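Local coordinates for MHC class I-like protein MILL2 (Mus musculus, PDB 6A97) that adopts an MHC class I-like fold and binds heparan sulfate proteoglycans on the surface of fibroblasts, at residues Val44-Asp49 with Gln187-Ser192; Gln114-Cys119 with Arg128-Leu133; Ala98-Gln103 with His167-Asp172; Gly201-Thr206 with Leu280-His285. All coordinates share one frame; numbering follows the deposited sequence.

Interaction 1: residues Val44-Asp49 with Gln187-Ser192; sequences VLIYVD and QRYLAS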
loop_
_atom_site.group_PDB
_atom_site.type_symbol
_atom_site.label_atom_id
_atom_site.label_comp_id
_atom_site.label_asym_id
_atom_site.label_seq_id
_atom_site.Cartn_x
_atom_site.Cartn_y
_atom_site.Cartn_z
ATOM N N VAL A 44 8.338 15.915 26.880
ATOM C CA VAL A 44 7.248 14.956 26.860
ATOM C C VAL A 44 6.344 15.246 25.676
ATOM O O VAL A 44 5.836 16.360 25.529
ATOM C CB VAL A 44 6.412 14.990 28.165
ATOM C CG1 VAL A 44 5.366 13.883 28.145
ATOM C CG2 VAL A 44 7.311 14.861 29.398
ATOM N N LEU A 45 6.163 14.240 24.831
ATOM C CA LEU A 45 5.293 14.341 23.670
ATOM C C LEU A 45 4.201 13.295 23.785
ATOM O O LEU A 45 4.481 12.114 24.022
ATOM C CB LEU A 45 6.082 14.145 22.373
ATOM C CG LEU A 45 7.212 15.138 22.105
ATOM C CD1 LEU A 45 8.005 14.733 20.873
ATOM C CD2 LEU A 45 6.649 16.539 21.939
ATOM N N ILE A 46 2.958 13.727 23.618
ATOM C CA ILE A 46 1.822 12.832 23.776
ATOM C C ILE A 46 1.111 12.606 22.448
ATOM O O ILE A 46 0.701 13.562 21.780
ATOM C CB ILE A 46 0.821 13.387 24.799
ATOM C CG1 ILE A 46 1.449 13.416 26.193
ATOM C CG2 ILE A 46 -0.441 12.554 24.816
ATOM C CD1 ILE A 46 0.471 13.789 27.278
ATOM N N TYR A 47 0.977 11.336 22.073
ATOM C CA TYR A 47 0.337 10.951 20.820
ATOM C C TYR A 47 -0.972 10.206 21.055
ATOM O O TYR A 47 -1.020 9.246 21.822
ATOM C CB TYR A 47 1.272 10.070 19.986
ATOM C CG TYR A 47 2.546 10.760 19.567
ATOM C CD1 TYR A 47 2.669 11.311 18.298
ATOM C CD2 TYR A 47 3.618 10.880 20.448
ATOM C CE1 TYR A 47 3.825 11.948 17.909
ATOM C CE2 TYR A 47 4.780 11.522 20.071
ATOM C CZ TYR A 47 4.873 12.055 18.798
ATOM O OH TYR A 47 6.020 12.693 18.409
ATOM N N VAL A 48 -2.031 10.656 20.391
ATOM C CA VAL A 48 -3.284 9.915 20.366
ATOM C C VAL A 48 -3.505 9.377 18.959
ATOM O O VAL A 48 -3.578 10.150 17.998
ATOM C CB VAL A 48 -4.484 10.779 20.781
ATOM C CG1 VAL A 48 -5.727 9.911 20.937
ATOM C CG2 VAL A 48 -4.182 11.512 22.073
ATOM N N ASP A 49 -3.589 8.052 18.846
ATOM C CA ASP A 49 -3.753 7.380 17.560
ATOM C C ASP A 49 -2.669 7.824 16.584
ATOM O O ASP A 49 -2.949 8.132 15.424
ATOM C CB ASP A 49 -5.150 7.642 16.992
ATOM C CG ASP A 49 -6.251 7.096 17.892
ATOM O OD1 ASP A 49 -5.977 6.150 18.662
ATOM O OD2 ASP A 49 -7.386 7.613 17.836
ATOM N N GLN A 187 -9.423 8.176 27.481
ATOM C CA GLN A 187 -10.864 8.339 27.351
ATOM C C GLN A 187 -11.241 9.815 27.316
ATOM O O GLN A 187 -12.071 10.237 26.511
ATOM C CB GLN A 187 -11.592 7.637 28.498
ATOM C CG GLN A 187 -13.002 7.214 28.144
ATOM C CD GLN A 187 -13.048 6.378 26.880
ATOM O OE1 GLN A 187 -12.496 5.278 26.828
ATOM N NE2 GLN A 187 -13.703 6.899 25.850
ATOM N N ARG A 188 -10.620 10.598 28.192
ATOM C CA ARG A 188 -10.887 12.025 28.248
ATOM C C ARG A 188 -10.405 12.705 26.964
ATOM O O ARG A 188 -11.090 13.571 26.424
ATOM C CB ARG A 188 -10.224 12.641 29.481
ATOM C CG ARG A 188 -10.794 13.989 29.893
ATOM C CD ARG A 188 -10.110 14.524 31.146
ATOM N NE ARG A 188 -8.671 14.696 30.958
ATOM C CZ ARG A 188 -7.746 13.918 31.510
ATOM N NH1 ARG A 188 -8.104 12.913 32.296
ATOM N NH2 ARG A 188 -6.458 14.148 31.282
ATOM N N TYR A 189 -9.240 12.291 26.464
ATOM C CA TYR A 189 -8.707 12.827 25.210
ATOM C C TYR A 189 -9.607 12.511 24.017
ATOM O O TYR A 189 -9.847 13.369 23.168
ATOM C CB TYR A 189 -7.307 12.280 24.921
ATOM C CG TYR A 189 -6.214 12.730 25.864
ATOM C CD1 TYR A 189 -6.392 13.811 26.718
ATOM C CD2 TYR A 189 -4.989 12.080 25.879
ATOM C CE1 TYR A 189 -5.378 14.221 27.575
ATOM C CE2 TYR A 189 -3.973 12.480 26.725
ATOM C CZ TYR A 189 -4.168 13.550 27.571
ATOM O OH TYR A 189 -3.142 13.935 28.409
ATOM N N LEU A 190 -10.082 11.271 23.947
ATOM C CA LEU A 190 -10.902 10.826 22.822
ATOM C C LEU A 190 -12.206 11.607 22.721
ATOM O O LEU A 190 -12.700 11.867 21.623
ATOM C CB LEU A 190 -11.196 9.329 22.934
ATOM C CG LEU A 190 -10.040 8.403 22.559
ATOM C CD1 LEU A 190 -10.383 6.945 22.850
ATOM C CD2 LEU A 190 -9.670 8.597 21.092
ATOM N N ALA A 191 -12.758 11.983 23.870
ATOM C CA ALA A 191 -13.976 12.786 23.900
ATOM C C ALA A 191 -13.728 14.175 23.311
ATOM O O ALA A 191 -14.505 14.660 22.489
ATOM C CB ALA A 191 -14.503 12.894 25.322
ATOM N N SER A 192 -12.630 14.799 23.728
ATOM C CA SER A 192 -12.255 16.122 23.241
ATOM C C SER A 192 -11.865 16.107 21.768
ATOM O O SER A 192 -11.852 17.148 21.115
ATOM C CB SER A 192 -11.103 16.683 24.075
ATOM O OG SER A 192 -11.421 16.684 25.456
#

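Interaction 2: residues Gln114-Cys119 with Arg128-Leu133; sequences QATLGC and RGFWHL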
loop_
_atom_site.group_PDB
_atom_site.type_symbol
_atom_site.label_atom_id
_atom_site.label_comp_id
_atom_site.label_asym_id
_atom_site.label_seq_id
_atom_site.Cartn_x
_atom_site.Cartn_y
_atom_site.Cartn_z
ATOM N N GLN A 114 15.637 7.631 27.072
ATOM C CA GLN A 114 14.317 7.767 26.462
ATOM C C GLN A 114 13.329 6.806 27.089
ATOM O O GLN A 114 13.709 5.757 27.611
ATOM C CB GLN A 114 14.377 7.504 24.954
ATOM C CG GLN A 114 15.246 8.475 24.164
ATOM C CD GLN A 114 15.565 7.953 22.768
ATOM O OE1 GLN A 114 16.622 7.365 22.545
ATOM N NE2 GLN A 114 14.643 8.153 21.828
ATOM N N ALA A 115 12.053 7.152 27.015
ATOM C CA ALA A 115 11.008 6.245 27.445
ATOM C C ALA A 115 9.831 6.339 26.495
ATOM O O ALA A 115 9.498 7.418 26.018
ATOM C CB ALA A 115 10.567 6.558 28.875
ATOM N N THR A 116 9.210 5.207 26.196
ATOM C CA THR A 116 7.920 5.257 25.538
ATOM C C THR A 116 6.961 4.417 26.360
ATOM O O THR A 116 7.309 3.336 26.842
ATOM C CB THR A 116 7.979 4.785 24.067
ATOM O OG1 THR A 116 6.706 5.010 23.457
ATOM C CG2 THR A 116 8.347 3.289 23.943
ATOM N N LEU A 117 5.754 4.927 26.552
ATOM C CA LEU A 117 4.818 4.249 27.429
ATOM C C LEU A 117 3.407 4.671 27.103
ATOM O O LEU A 117 3.194 5.671 26.417
ATOM C CB LEU A 117 5.171 4.548 28.888
ATOM C CG LEU A 117 5.055 5.988 29.407
ATOM C CD1 LEU A 117 3.741 6.224 30.166
ATOM C CD2 LEU A 117 6.275 6.392 30.225
ATOM N N GLY A 118 2.439 3.899 27.573
ATOM C CA GLY A 118 1.051 4.243 27.345
ATOM C C GLY A 118 0.128 3.048 27.381
ATOM O O GLY A 118 0.444 2.024 27.980
ATOM N N CYS A 119 -1.022 3.181 26.733
ATOM C CA CYS A 119 -2.034 2.143 26.782
ATOM C C CYS A 119 -2.802 2.091 25.479
ATOM O O CYS A 119 -2.854 3.070 24.730
ATOM C CB CYS A 119 -2.995 2.376 27.948
ATOM S SG CYS A 119 -3.942 3.923 27.812
ATOM N N ARG A 128 -4.575 -2.600 27.063
ATOM C CA ARG A 128 -3.207 -3.114 27.055
ATOM C C ARG A 128 -2.191 -1.995 27.296
ATOM O O ARG A 128 -2.093 -1.061 26.502
ATOM C CB ARG A 128 -2.893 -3.806 25.725
ATOM C CG ARG A 128 -1.438 -4.235 25.598
ATOM C CD ARG A 128 -1.032 -4.481 24.152
ATOM N NE ARG A 128 -0.822 -3.241 23.405
ATOM C CZ ARG A 128 0.365 -2.674 23.204
ATOM N NH1 ARG A 128 1.467 -3.231 23.692
ATOM N NH2 ARG A 128 0.454 -1.547 22.511
ATOM N N GLY A 129 -1.428 -2.100 28.379
ATOM C CA GLY A 129 -0.424 -1.101 28.704
ATOM C C GLY A 129 0.982 -1.513 28.298
ATOM O O GLY A 129 1.256 -2.694 28.086
ATOM N N PHE A 130 1.874 -0.533 28.179
ATOM C CA PHE A 130 3.268 -0.806 27.845
ATOM C C PHE A 130 4.185 0.270 28.415
ATOM O O PHE A 130 3.762 1.408 28.629
ATOM C CB PHE A 130 3.455 -0.914 26.323
ATOM C CG PHE A 130 3.124 0.351 25.569
ATOM C CD1 PHE A 130 1.827 0.606 25.144
ATOM C CD2 PHE A 130 4.114 1.277 25.273
ATOM C CE1 PHE A 130 1.522 1.768 24.453
ATOM C CE2 PHE A 130 3.817 2.437 24.577
ATOM C CZ PHE A 130 2.519 2.685 24.170
ATOM N N TRP A 131 5.441 -0.094 28.659
ATOM C CA TRP A 131 6.437 0.863 29.132
ATOM C C TRP A 131 7.843 0.363 28.810
ATOM O O TRP A 131 8.289 -0.657 29.341
ATOM C CB TRP A 131 6.279 1.105 30.633
ATOM C CG TRP A 131 7.046 2.279 31.168
ATOM C CD1 TRP A 131 8.231 2.772 30.704
ATOM C CD2 TRP A 131 6.665 3.121 32.265
ATOM N NE1 TRP A 131 8.616 3.862 31.448
ATOM C CE2 TRP A 131 7.671 4.098 32.412
ATOM C CE3 TRP A 131 5.571 3.142 33.138
ATOM C CZ2 TRP A 131 7.620 5.084 33.401
ATOM C CZ3 TRP A 131 5.522 4.123 34.119
ATOM C CH2 TRP A 131 6.541 5.077 34.243
ATOM N N HIS A 132 8.531 1.087 27.931
ATOM C CA HIS A 132 9.898 0.745 27.547
ATOM C C HIS A 132 10.852 1.897 27.828
ATOM O O HIS A 132 10.484 3.062 27.687
ATOM C CB HIS A 132 9.973 0.381 26.062
ATOM C CG HIS A 132 8.945 -0.614 25.623
ATOM N ND1 HIS A 132 9.129 -1.976 25.731
ATOM C CD2 HIS A 132 7.723 -0.443 25.065
ATOM C CE1 HIS A 132 8.062 -2.600 25.264
ATOM N NE2 HIS A 132 7.193 -1.693 24.856
ATOM N N LEU A 133 12.074 1.570 28.232
ATOM C CA LEU A 133 13.127 2.569 28.352
ATOM C C LEU A 133 14.207 2.298 27.315
ATOM O O LEU A 133 14.478 1.145 26.967
ATOM C CB LEU A 133 13.738 2.572 29.755
ATOM C CG LEU A 133 12.813 2.818 30.946
ATOM C CD1 LEU A 133 13.584 2.671 32.242
ATOM C CD2 LEU A 133 12.206 4.199 30.849
#

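Interaction 3: residues Ala98-Gln103 with His167-Asp172; sequences AEVINQ and HAPRAD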
loop_
_atom_site.group_PDB
_atom_site.type_symbol
_atom_site.label_atom_id
_atom_site.label_comp_id
_atom_site.label_asym_id
_atom_site.label_seq_id
_atom_site.Cartn_x
_atom_site.Cartn_y
_atom_site.Cartn_z
ATOM N N ALA A 98 12.928 8.490 38.735
ATOM C CA ALA A 98 13.944 9.252 39.455
ATOM C C ALA A 98 15.221 8.450 39.703
ATOM O O ALA A 98 16.327 8.966 39.536
ATOM C CB ALA A 98 13.378 9.758 40.787
ATOM N N GLU A 99 15.073 7.192 40.103
ATOM C CA GLU A 99 16.240 6.395 40.459
ATOM C C GLU A 99 17.033 5.983 39.222
ATOM O O GLU A 99 18.262 5.971 39.248
ATOM C CB GLU A 99 15.827 5.166 41.271
ATOM C CG GLU A 99 16.742 4.890 42.460
ATOM C CD GLU A 99 16.512 5.846 43.627
ATOM O OE1 GLU A 99 15.702 6.790 43.494
ATOM O OE2 GLU A 99 17.156 5.659 44.681
ATOM N N VAL A 100 16.337 5.669 38.132
ATOM C CA VAL A 100 17.023 5.381 36.873
ATOM C C VAL A 100 17.795 6.614 36.413
ATOM O O VAL A 100 18.957 6.523 36.013
ATOM C CB VAL A 100 16.045 4.932 35.767
ATOM C CG1 VAL A 100 16.732 4.950 34.408
ATOM C CG2 VAL A 100 15.503 3.539 36.074
ATOM N N ILE A 101 17.150 7.774 36.495
ATOM C CA ILE A 101 17.796 9.030 36.130
ATOM C C ILE A 101 19.031 9.312 36.991
ATOM O O ILE A 101 20.082 9.699 36.473
ATOM C CB ILE A 101 16.812 10.215 36.241
ATOM C CG1 ILE A 101 15.774 10.149 35.116
ATOM C CG2 ILE A 101 17.557 11.537 36.192
ATOM C CD1 ILE A 101 14.690 11.199 35.215
ATOM N N ASN A 102 18.908 9.117 38.301
ATOM C CA ASN A 102 20.036 9.333 39.207
ATOM C C ASN A 102 21.231 8.436 38.877
ATOM O O ASN A 102 22.373 8.890 38.856
ATOM C CB ASN A 102 19.604 9.113 40.654
ATOM C CG ASN A 102 18.825 10.291 41.210
ATOM O OD1 ASN A 102 19.116 11.443 40.891
ATOM N ND2 ASN A 102 17.827 10.008 42.041
ATOM N N GLN A 103 20.961 7.164 38.600
ATOM C CA GLN A 103 22.021 6.195 38.326
ATOM C C GLN A 103 22.695 6.451 36.983
ATOM O O GLN A 103 23.912 6.341 36.877
ATOM C CB GLN A 103 21.472 4.762 38.374
ATOM C CG GLN A 103 20.957 4.330 39.742
ATOM C CD GLN A 103 22.026 4.407 40.833
ATOM O OE1 GLN A 103 23.184 4.025 40.623
ATOM N NE2 GLN A 103 21.640 4.918 42.002
ATOM N N HIS A 167 15.893 -0.764 40.799
ATOM C CA HIS A 167 15.994 0.690 40.674
ATOM C C HIS A 167 15.059 1.253 39.608
ATOM O O HIS A 167 14.922 2.468 39.475
ATOM C CB HIS A 167 17.435 1.104 40.372
ATOM C CG HIS A 167 18.374 0.890 41.518
ATOM N ND1 HIS A 167 19.036 -0.300 41.724
ATOM C CD2 HIS A 167 18.758 1.715 42.520
ATOM C CE1 HIS A 167 19.791 -0.199 42.805
ATOM N NE2 HIS A 167 19.640 1.013 43.306
ATOM N N ALA A 168 14.425 0.366 38.851
ATOM C CA ALA A 168 13.443 0.773 37.853
ATOM C C ALA A 168 12.140 1.166 38.557
ATOM O O ALA A 168 11.925 0.767 39.701
ATOM C CB ALA A 168 13.215 -0.356 36.850
ATOM N N PRO A 169 11.275 1.957 37.886
ATOM C CA PRO A 169 10.001 2.408 38.473
ATOM C C PRO A 169 9.231 1.306 39.207
ATOM O O PRO A 169 9.030 0.227 38.648
ATOM C CB PRO A 169 9.214 2.890 37.253
ATOM C CG PRO A 169 10.264 3.402 36.329
ATOM C CD PRO A 169 11.477 2.517 36.536
ATOM N N ARG A 170 8.821 1.583 40.444
ATOM C CA ARG A 170 8.146 0.593 41.283
ATOM C C ARG A 170 6.941 -0.012 40.576
ATOM O O ARG A 170 6.123 0.702 39.994
ATOM C CB ARG A 170 7.720 1.214 42.616
ATOM C CG ARG A 170 8.885 1.527 43.545
ATOM C CD ARG A 170 8.486 1.456 45.016
ATOM N NE ARG A 170 7.634 2.567 45.433
ATOM C CZ ARG A 170 6.329 2.459 45.666
ATOM N NH1 ARG A 170 5.728 1.288 45.519
ATOM N NH2 ARG A 170 5.628 3.520 46.046
ATOM N N ALA A 171 6.846 -1.335 40.633
ATOM C CA ALA A 171 5.851 -2.082 39.868
ATOM C C ALA A 171 4.414 -1.679 40.191
ATOM O O ALA A 171 3.562 -1.645 39.303
ATOM C CB ALA A 171 6.035 -3.580 40.095
ATOM N N ASP A 172 4.135 -1.381 41.456
ATOM C CA ASP A 172 2.771 -1.026 41.832
ATOM C C ASP A 172 2.404 0.353 41.281
ATOM O O ASP A 172 1.263 0.583 40.889
ATOM C CB ASP A 172 2.587 -1.065 43.351
ATOM C CG ASP A 172 3.457 -0.063 44.070
ATOM O OD1 ASP A 172 4.673 -0.016 43.791
ATOM O OD2 ASP A 172 2.924 0.686 44.913
HETATM O O HOH W 1 13.672 4.712 38.372
#

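Interaction 4: residues Gly201-Thr206 with Leu280-His285; sequences GPPMVT and LRHGNH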
loop_
_atom_site.group_PDB
_atom_site.type_symbol
_atom_site.label_atom_id
_atom_site.label_comp_id
_atom_site.label_asym_id
_atom_site.label_seq_id
_atom_site.Cartn_x
_atom_site.Cartn_y
_atom_site.Cartn_z
ATOM N N GLY A 201 -11.765 16.521 3.164
ATOM C CA GLY A 201 -11.449 16.313 1.765
ATOM C C GLY A 201 -10.901 14.926 1.495
ATOM O O GLY A 201 -10.428 14.250 2.408
ATOM N N PRO A 202 -10.973 14.488 0.231
ATOM C CA PRO A 202 -10.458 13.180 -0.174
ATOM C C PRO A 202 -8.960 13.222 -0.467
ATOM O O PRO A 202 -8.421 14.298 -0.718
ATOM C CB PRO A 202 -11.253 12.884 -1.445
ATOM C CG PRO A 202 -11.450 14.239 -2.048
ATOM C CD PRO A 202 -11.618 15.196 -0.890
ATOM N N PRO A 203 -8.293 12.060 -0.437
ATOM C CA PRO A 203 -6.903 11.990 -0.901
ATOM C C PRO A 203 -6.811 12.344 -2.379
ATOM O O PRO A 203 -7.816 12.277 -3.084
ATOM C CB PRO A 203 -6.518 10.522 -0.675
ATOM C CG PRO A 203 -7.562 9.967 0.240
ATOM C CD PRO A 203 -8.810 10.741 -0.035
ATOM N N MET A 204 -5.626 12.718 -2.844
ATOM C CA MET A 204 -5.424 12.958 -4.262
ATOM C C MET A 204 -4.101 12.354 -4.718
ATOM O O MET A 204 -3.186 12.163 -3.919
ATOM C CB MET A 204 -5.458 14.455 -4.573
ATOM C CG MET A 204 -4.239 15.216 -4.104
ATOM S SD MET A 204 -4.218 16.911 -4.716
ATOM C CE MET A 204 -3.898 16.636 -6.457
ATOM N N VAL A 205 -4.010 12.054 -6.007
ATOM C CA VAL A 205 -2.807 11.461 -6.571
ATOM C C VAL A 205 -2.322 12.284 -7.753
ATOM O O VAL A 205 -3.125 12.749 -8.556
ATOM C CB VAL A 205 -3.058 10.009 -7.026
ATOM C CG1 VAL A 205 -1.844 9.449 -7.754
ATOM C CG2 VAL A 205 -3.417 9.140 -5.839
ATOM N N THR A 206 -1.011 12.484 -7.842
ATOM C CA THR A 206 -0.416 13.075 -9.030
ATOM C C THR A 206 0.630 12.130 -9.616
ATOM O O THR A 206 1.248 11.346 -8.894
ATOM C CB THR A 206 0.252 14.430 -8.737
ATOM O OG1 THR A 206 1.380 14.228 -7.876
ATOM C CG2 THR A 206 -0.735 15.395 -8.084
ATOM N N LEU A 280 -3.636 4.242 -5.602
ATOM C CA LEU A 280 -3.594 4.549 -4.179
ATOM C C LEU A 280 -4.744 3.895 -3.427
ATOM O O LEU A 280 -5.898 3.978 -3.851
ATOM C CB LEU A 280 -3.638 6.064 -3.945
ATOM C CG LEU A 280 -3.931 6.477 -2.496
ATOM C CD1 LEU A 280 -2.718 6.253 -1.599
ATOM C CD2 LEU A 280 -4.424 7.929 -2.411
ATOM N N ARG A 281 -4.422 3.237 -2.320
ATOM C CA ARG A 281 -5.434 2.811 -1.361
ATOM C C ARG A 281 -5.242 3.584 -0.058
ATOM O O ARG A 281 -4.157 3.577 0.524
ATOM C CB ARG A 281 -5.357 1.305 -1.104
ATOM C CG ARG A 281 -6.041 0.855 0.178
ATOM C CD ARG A 281 -7.553 0.820 0.022
ATOM N NE ARG A 281 -8.237 0.539 1.285
ATOM C CZ ARG A 281 -8.401 -0.676 1.800
ATOM N NH1 ARG A 281 -7.926 -1.741 1.170
ATOM N NH2 ARG A 281 -9.044 -0.829 2.952
ATOM N N HIS A 282 -6.289 4.268 0.389
ATOM C CA HIS A 282 -6.239 4.982 1.661
ATOM C C HIS A 282 -7.618 5.024 2.286
ATOM O O HIS A 282 -8.531 5.643 1.742
ATOM C CB HIS A 282 -5.708 6.405 1.483
ATOM C CG HIS A 282 -5.783 7.231 2.733
ATOM N ND1 HIS A 282 -5.086 6.911 3.878
ATOM C CD2 HIS A 282 -6.486 8.352 3.021
ATOM C CE1 HIS A 282 -5.350 7.806 4.816
ATOM N NE2 HIS A 282 -6.197 8.689 4.321
ATOM N N GLY A 283 -7.760 4.367 3.430
ATOM C CA GLY A 283 -9.046 4.266 4.089
ATOM C C GLY A 283 -10.027 3.542 3.192
ATOM O O GLY A 283 -9.773 2.418 2.761
ATOM N N ASN A 284 -11.143 4.194 2.893
ATOM C CA ASN A 284 -12.162 3.592 2.046
ATOM C C ASN A 284 -11.950 3.932 0.577
ATOM O O ASN A 284 -12.689 3.456 -0.281
ATOM C CB ASN A 284 -13.559 4.043 2.477
ATOM C CG ASN A 284 -13.894 3.633 3.897
ATOM O OD1 ASN A 284 -13.270 2.739 4.464
ATOM N ND2 ASN A 284 -14.894 4.285 4.476
ATOM N N HIS A 285 -10.948 4.764 0.300
ATOM C CA HIS A 285 -10.678 5.242 -1.055
ATOM C C HIS A 285 -9.742 4.340 -1.850
ATOM O O HIS A 285 -8.758 3.823 -1.323
ATOM C CB HIS A 285 -10.063 6.646 -1.025
ATOM C CG HIS A 285 -10.924 7.679 -0.371
ATOM N ND1 HIS A 285 -11.666 8.591 -1.092
ATOM C CD2 HIS A 285 -11.144 7.962 0.934
ATOM C CE1 HIS A 285 -12.317 9.382 -0.258
ATOM N NE2 HIS A 285 -12.017 9.022 0.977
#

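Interaction 1: residues Val44-Asp49 with Gln187-Ser192
The carboxylate of Asp49 is held at both oxygens, OD2 by ND1 of His23 and OD1 by the backbone N of Thr24; OD2 also lies 4.1 Å from CD2 of Leu190, on helix 171-193. This is the MHC class I platform in small: a strand of the alpha-1 half of the sheet floor, with the long alpha-2 helix laid over it. The axes of the two short segments approach to 10.4 Å at a crossing angle of -66°, and no hydrogen bond links them. Tyr189, its CG anti to the carbonyl carbon (chi1 -68°), reaches down from the helix and meets two alternate residues of the strand. CG2 of Val48 sits 3.9 Å from its CD2, while CG2 of Ile46 lies 4.0 Å from CE2. Ile46 lies roughly at right angles to the tyrosine side chain. Phe53, from the adjacent strand, meets the Tyr189 ring edge-to-face, and Leu86 of helix 75-96 packs on Ile46, so the core reaches across to the opposite wall. Tyr47, between the two contact residues, points to the other face of the sheet, where its OH bonds a chain of another protein. Leu190 flanks the tyrosine, its CD2 4.2 Å from CG1 of Val48. At the far end of the phenol, the CD1 methyl of Ile46 rests 3.8 Å from OH of Tyr189.

Interaction 2: residues Gln114-Cys119 with Arg128-Leu133
Leu117 turns CG between its own N and carbonyl carbon (chi1 65°), whereas Trp131 holds CG anti to the backbone N (chi1 -167°), and the two side chains run alongside each other. CD2 of Leu117 then lies over a face of the indole, 3.7 Å from the centroid of its five-membered ring, in a CH-pi contact. These are neighbours on an antiparallel beta hairpin in the floor of the class I platform. Next along the same face, CB of Ala115 and CD2 of Leu133 are pressed to 3.5 Å. On the reverse face the Phe130 ring folds across Gly118, whose N sits over the ring centre and whose CA lies 4.1 Å from the Phe130 centroid, a second CH-pi contact. Four backbone bonds tie residues 114-119 to 128-133, the shortest from His132 N to Thr116 O at 2.8 Å. Buried Trp131 NE1 has no partner in the model. Thr116 OG1 bonds Asn28 and Arg26, and His132 ND1 bonds Thr142. Strand 113-121 also pairs with strand 23-31, while above the floor Leu93 of helix 75-96 covers Leu117 and Trp131, Val174 of helix 171-193 packs on Trp131, and Cys119 is joined to that helix by its disulfide to Cys182.

Interaction 3: residues Ala98-Gln103 with His167-Asp172
Glu99 and His167 carry the contact, and they meet at the rim of the imidazole: CG of Glu99 lies in the ring plane, 3.8 Å from CD2. The glutamate chain bends at chi2 (75°), which places CD; the carboxylate plane lies 20° from that of the ring. The charged ends stay apart, OE2 of Glu99 being 5.4 Å from NE2 of His167. His167 is steadied from its own helix, with ND1 bonded to the carbonyl of Phe163 and the ring stacked on that phenylalanine. Gln103, one turn beyond Glu99, brings NE2 to 4.3 Å from CD2 of the same histidine. In the class I platform this is the place where the end of the alpha-1 helical wall comes up against the break between the two helices of alpha-2, 158-167 and 171-193. A water lies in the gap, accepting a bond of 2.8 Å from N of Val100, in the first turn of helix 98-104, and sitting 2.8 Å from O of His167. Val100 lays CG2 across the turn of the chain, 3.9 Å from CA of Ala168 and 4.2 Å from CD of Pro169. From Pro169 the carbonyl O accepts a bond from NE1 of Trp150.

Interaction 4: residues Gly201-Thr206 with Leu280-His285
The His285 imidazole has CD of Pro203 squarely over the centre of one face, 3.6 Å from the centroid and 1° off the ring normal, and O of His282 in the plane at its edge. His285 CG is anti to the carbonyl carbon (chi1 -60°), which directs the ring to Pro203. CB of Pro202 approaches obliquely, 3.8 Å from CE1. The second imidazole, His282, offers its edge to the same proline: CD2 is 3.4 Å from CG of Pro203. Pro203 thus wedges between two histidines of the immunoglobulin C1-type domain, where the first strand of one sheet of the sandwich enters and the last hairpin of the other sheet turns. That hairpin is closed by a type II' turn from His282 to His285, with Gly283 at positive phi, and NE of Arg281 bonds O of Gly283 at 2.8 Å. His282 has ND1 bonded to the carbonyl of Glu230 and NE2 accepting from N of Tyr227. His285 also pairs with a strand of another protein chain, extending the sheet. CB of Pro203 touches CD2 of Leu280 at 3.8 Å. Beyond it Val205 and Leu280 pass alongside with their side chains running in contrary senses, CG2 of Val205 3.6 Å from CB of Leu280.

Interactions 1, 2 and 3 belong to the alpha-1/alpha-2 platform, and interaction 4 to the separate C1-type domain. Along the chain, interaction 1 spans the widest loop, enclosing interaction 3, which in turn encloses the hairpin of interaction 2; interaction 4 comes after all of them. Interactions 1 and 2 reach the same eight-stranded sheet, their centres 15 Å apart, and interactions 1 and 3 use distant parts of helix 171-193, centres 26 Å apart. Interactions 2 and 3 touch, through CZ2 of Trp131 and CG of Pro169 (4.3 Å), joining the floor to the break in the alpha-2 wall. Interaction 4 lies 46 Å, centre to centre, from interaction 3, at the other end of an elongated chain.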